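Local coordinates for solute-binding periplasmic protein of iron/siderophore ABC transporter (Yersinia pestis, PDB 6B2Y), which probably binds chelated iron in the periplasm and hands it to an ABC transporter of the inner membrane, at residues 267-272 and 316-321; 220-225 and 236-241. All blocks are in the same frame, centred on the assembly; numbering follows the deposited sequence.

Contact 1 of 2, residues 267-272 and 316-321; sequences KVLAAK and NTLSAV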
# COMPACT_ATOMS: atom_id res chain seq x y z
N LYS A 267 11.76 -18.33 14.82
CA LYS A 267 12.86 -17.71 14.09
C LYS A 267 12.94 -16.21 14.36
O LYS A 267 14.03 -15.65 14.51
CB LYS A 267 12.72 -17.97 12.59
CG LYS A 267 13.06 -19.39 12.19
CD LYS A 267 12.14 -19.88 11.09
CE LYS A 267 12.70 -21.13 10.43
NZ LYS A 267 14.18 -21.05 10.32
N VAL A 268 11.78 -15.54 14.44
CA VAL A 268 11.76 -14.13 14.81
C VAL A 268 12.46 -13.93 16.15
O VAL A 268 13.33 -13.07 16.29
CB VAL A 268 10.32 -13.59 14.84
CG1 VAL A 268 10.32 -12.09 15.08
CG2 VAL A 268 9.61 -13.93 13.54
N LEU A 269 12.08 -14.73 17.15
CA LEU A 269 12.69 -14.60 18.47
C LEU A 269 14.18 -14.89 18.42
O LEU A 269 14.98 -14.15 19.01
CB LEU A 269 12.00 -15.54 19.46
CG LEU A 269 10.48 -15.40 19.58
CD1 LEU A 269 9.94 -16.36 20.63
CD2 LEU A 269 10.09 -13.98 19.90
N ALA A 270 14.58 -15.96 17.73
CA ALA A 270 16.00 -16.29 17.61
C ALA A 270 16.77 -15.20 16.88
O ALA A 270 17.98 -15.04 17.09
CB ALA A 270 16.18 -17.63 16.89
N ALA A 271 16.11 -14.44 16.01
CA ALA A 271 16.78 -13.36 15.30
C ALA A 271 17.03 -12.14 16.17
O ALA A 271 17.92 -11.35 15.87
CB ALA A 271 15.97 -12.97 14.06
N LYS A 272 16.26 -11.98 17.24
CA LYS A 272 16.41 -10.87 18.18
C LYS A 272 16.52 -9.51 17.48
O LYS A 272 17.50 -8.78 17.69
CB LYS A 272 17.62 -11.11 19.08
CG LYS A 272 17.72 -12.57 19.54
CD LYS A 272 18.82 -12.77 20.57
CE LYS A 272 20.04 -13.42 19.94
NZ LYS A 272 21.30 -12.87 20.52
N ASN A 316 5.95 -10.68 23.06
CA ASN A 316 6.22 -9.83 24.21
C ASN A 316 7.52 -10.18 24.93
O ASN A 316 7.85 -9.53 25.93
CB ASN A 316 5.04 -9.84 25.20
CG ASN A 316 4.75 -11.23 25.77
OD1 ASN A 316 5.55 -12.16 25.64
ND2 ASN A 316 3.59 -11.36 26.42
N THR A 317 8.28 -11.17 24.44
CA THR A 317 9.62 -11.45 24.96
C THR A 317 10.73 -10.80 24.14
O THR A 317 11.90 -10.89 24.53
CB THR A 317 9.85 -12.97 25.03
OG1 THR A 317 10.05 -13.50 23.72
CG2 THR A 317 8.65 -13.68 25.69
N LEU A 318 10.39 -10.15 23.02
CA LEU A 318 11.38 -9.47 22.19
C LEU A 318 11.93 -8.25 22.91
O LEU A 318 11.17 -7.44 23.45
CB LEU A 318 10.74 -9.04 20.86
CG LEU A 318 10.39 -10.13 19.83
CD1 LEU A 318 9.38 -9.60 18.80
CD2 LEU A 318 11.66 -10.62 19.13
N SER A 319 13.26 -8.10 22.90
CA SER A 319 13.85 -6.88 23.42
C SER A 319 13.35 -5.65 22.68
O SER A 319 13.22 -4.58 23.27
CB SER A 319 15.38 -6.96 23.34
OG SER A 319 15.87 -8.05 24.09
N ALA A 320 13.07 -5.78 21.37
CA ALA A 320 12.53 -4.64 20.64
C ALA A 320 11.20 -4.19 21.21
O ALA A 320 10.90 -2.99 21.21
CB ALA A 320 12.38 -4.98 19.15
N VAL A 321 10.41 -5.13 21.72
CA VAL A 321 9.09 -4.80 22.25
C VAL A 321 9.22 -4.09 23.60
O VAL A 321 8.45 -3.17 23.90
CB VAL A 321 8.25 -6.09 22.36
CG1 VAL A 321 7.09 -5.91 23.34
CG2 VAL A 321 7.76 -6.51 20.97
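Leu269 and Leu318 form a small apolar contact between helix 265-271 and the residues leading into helix 319-322, at the periphery of the C-terminal lobe of this periplasmic binding protein; its centre is about 26 Å from the centre of the chain. Helix 265-271 precedes strand 275-280 and helix 319-322 precedes strand 326-330, and these two strands are parallel neighbours in the mixed sheet of the lobe. The contact therefore joins the helical approaches to adjacent strands.

Its modest size follows from the buried surface, 174 Å² with both sides summed, most of it on the two leucines. The CA atoms of Leu269 and Leu318 lie 6.5 Å apart, and the side chains cross at about a right angle, so they meet through a branch and not along their lengths. Leu269 CD2 is the shared methyl: it lies 3.8 Å from Leu318 CD2 and 3.9 Å from Leu318 CG. In Leu269 the CG stands anti to the carbonyl carbon (chi1 -55°); CD1 continues the chain (chi2 -178°), and the other branch, CD2, does the touching.

Leu318 occupies the N-cap position of helix 319-322, where its carbonyl O accepts a hydrogen bond from Val321 N at 3.0 Å. Its buried side chain also touches Pro273, in the loop after the first helix. Lys272 is the first residue there to leave helical geometry, with positive phi (49°), while Lys272 N still donates to Leu269 O at 3.1 Å.

Thr317 flanks the leucine pair from the more exposed side. Its hydroxyl is hydrogen-bonded to Gly314 O. Thr317 OG1 also meets the same Leu269 CD2 methyl by van der Waals contact at 3.9 Å.

Contact 2 of 2, residues 220-225 and 236-241; sequences IELRAG and KGNMGD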
# COMPACT_ATOMS: atom_id res chain seq x y z
N ILE A 220 9.36 -6.99 10.24
CA ILE A 220 8.01 -6.46 10.02
C ILE A 220 7.02 -7.61 10.02
O ILE A 220 7.13 -8.55 9.22
CB ILE A 220 7.91 -5.63 8.73
CG1 ILE A 220 6.50 -5.01 8.62
CG2 ILE A 220 8.22 -6.46 7.50
CD1 ILE A 220 6.49 -3.58 8.20
N GLU A 221 6.04 -7.55 10.91
CA GLU A 221 4.97 -8.53 10.95
C GLU A 221 3.77 -7.93 10.23
O GLU A 221 3.10 -7.04 10.75
CB GLU A 221 4.61 -8.91 12.39
CG GLU A 221 3.71 -10.11 12.45
CD GLU A 221 3.21 -10.41 13.84
OE1 GLU A 221 2.32 -11.28 13.96
OE2 GLU A 221 3.71 -9.79 14.80
N LEU A 222 3.53 -8.40 9.00
CA LEU A 222 2.40 -7.89 8.22
C LEU A 222 1.08 -8.44 8.75
O LEU A 222 0.95 -9.63 9.04
CB LEU A 222 2.57 -8.26 6.75
CG LEU A 222 3.81 -7.65 6.10
CD1 LEU A 222 4.05 -8.26 4.71
CD2 LEU A 222 3.65 -6.13 6.01
N ARG A 223 0.08 -7.56 8.83
CA ARG A 223 -1.23 -7.92 9.37
C ARG A 223 -1.09 -8.62 10.72
O ARG A 223 -1.70 -9.66 10.97
CB ARG A 223 -2.03 -8.75 8.38
CG ARG A 223 -2.07 -8.14 6.99
CD ARG A 223 -2.72 -9.06 5.97
NE ARG A 223 -2.05 -10.35 5.90
CZ ARG A 223 -2.66 -11.51 6.14
NH1 ARG A 223 -1.99 -12.65 6.05
NH2 ARG A 223 -3.95 -11.52 6.47
N ALA A 224 -0.24 -8.05 11.57
CA ALA A 224 0.10 -8.64 12.85
C ALA A 224 -1.15 -8.95 13.67
O ALA A 224 -2.03 -8.10 13.82
CB ALA A 224 1.01 -7.70 13.63
N GLY A 225 -1.20 -10.17 14.20
CA GLY A 225 -2.26 -10.57 15.10
C GLY A 225 -3.57 -10.89 14.44
O GLY A 225 -4.52 -11.25 15.14
N LYS A 236 12.29 -10.61 -0.02
CA LYS A 236 12.99 -9.90 -1.10
C LYS A 236 12.00 -9.11 -1.95
O LYS A 236 11.73 -9.42 -3.12
CB LYS A 236 13.78 -10.87 -1.96
CG LYS A 236 14.72 -11.78 -1.18
CD LYS A 236 14.89 -13.10 -1.95
CE LYS A 236 16.25 -13.72 -1.68
NZ LYS A 236 16.27 -14.27 -0.31
N GLY A 237 11.46 -8.04 -1.35
CA GLY A 237 10.49 -7.19 -2.00
C GLY A 237 9.45 -6.74 -1.01
O GLY A 237 9.66 -6.80 0.20
N ASN A 238 8.32 -6.27 -1.54
CA ASN A 238 7.26 -5.64 -0.76
C ASN A 238 7.84 -4.71 0.30
O ASN A 238 8.75 -3.93 -0.01
CB ASN A 238 6.37 -6.71 -0.15
CG ASN A 238 5.02 -6.14 0.31
OD1 ASN A 238 4.80 -6.00 1.50
ND2 ASN A 238 4.15 -5.79 -0.63
N MET A 239 7.34 -4.76 1.55
CA MET A 239 7.79 -3.80 2.54
C MET A 239 9.25 -4.00 2.90
O MET A 239 9.87 -3.07 3.44
CB MET A 239 6.90 -3.89 3.79
CG MET A 239 5.48 -3.40 3.55
SD MET A 239 4.96 -2.44 4.98
CE MET A 239 3.18 -2.25 4.78
N GLY A 240 9.82 -5.17 2.59
CA GLY A 240 11.27 -5.33 2.66
C GLY A 240 12.00 -4.25 1.88
O GLY A 240 13.05 -3.76 2.32
N ASP A 241 11.46 -3.87 0.72
CA ASP A 241 12.05 -2.78 -0.05
C ASP A 241 12.09 -1.49 0.75
O ASP A 241 13.04 -0.70 0.64
CB ASP A 241 11.26 -2.56 -1.35
CG ASP A 241 11.59 -3.58 -2.43
OD1 ASP A 241 12.45 -4.46 -2.18
OD2 ASP A 241 11.00 -3.49 -3.53
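Asn238 ND2, on the side chain that abuts Leu222, is gripped by two carbonyl oxygens, that of Arg165 and, more weakly, that of Tyr334. At the other end of the amide, Asn238 OD1 accepts a weak bond from Met239 N at 2.8 Å, bent to 143°. Bonds at both ends, that to Arg165 O the stronger on ND2, restrain the amide's rotation. CG is anti to the backbone N (chi1 -163°), and Asn238 OD1 lies 4.0 Å from Leu222 CD1; the two side chains come from opposite directions.

The remaining contact is apolar and centres on Met239. Its chain bends at the second torsion (-139°), which brings the sulfur to both strand-side residues. Met239 SD is 3.7 Å from Ile220 CD1, where the side chains cross at about a right angle, and 4.0 Å from Leu222 CD2. The terminal methyl extends the second meeting, with Met239 CE 4.1 Å from Leu222 CD2.

Strand 217-221, helix 239-245 and strand 249-250, a parallel neighbour of 217-221, form a beta-alpha-beta crossover at one edge of the mixed sheet, and this contact packs the end of its first strand on its helix. A type II turn, Glu221 to Ala224, carries the chain out of the strand. Ile220 and Leu222 also touch the adjacent strand 275-280, through Ile277 and Ser279, and Leu222 and Asn238 share Leu260 of strand 260-262. The start of the 239-245 region meets the sheet through Met239 and is tied to the start of helix 168-182 through Asp241 OD2, which accepts from Leu169 N.

Overall arrangement
From the N terminus, contact 2 comes first: it closes a short loop of ten residues between 220-225 and 236-241, which holds strand 232-234 and the vicinal Cys230-Cys231 disulfide. Contact 1 opens later and closes a loop of 43 residues, containing strand 275-280 and helix 299-310. The two follow in series, neither nesting nor crossing. The centres of contact 1 and contact 2 are about 16 Å apart. The nearest atoms of contact 1 and contact 2 are about 7 Å apart, without touching. Strand 275-280 relates them, lying in the mixed sheet between 217-221 and 326-330. Contact 2 joins a strand end to a helix start nearer the chain's centre, whereas contact 1 ties helix 265-271 to the lead-in of helix 319-322 at the periphery.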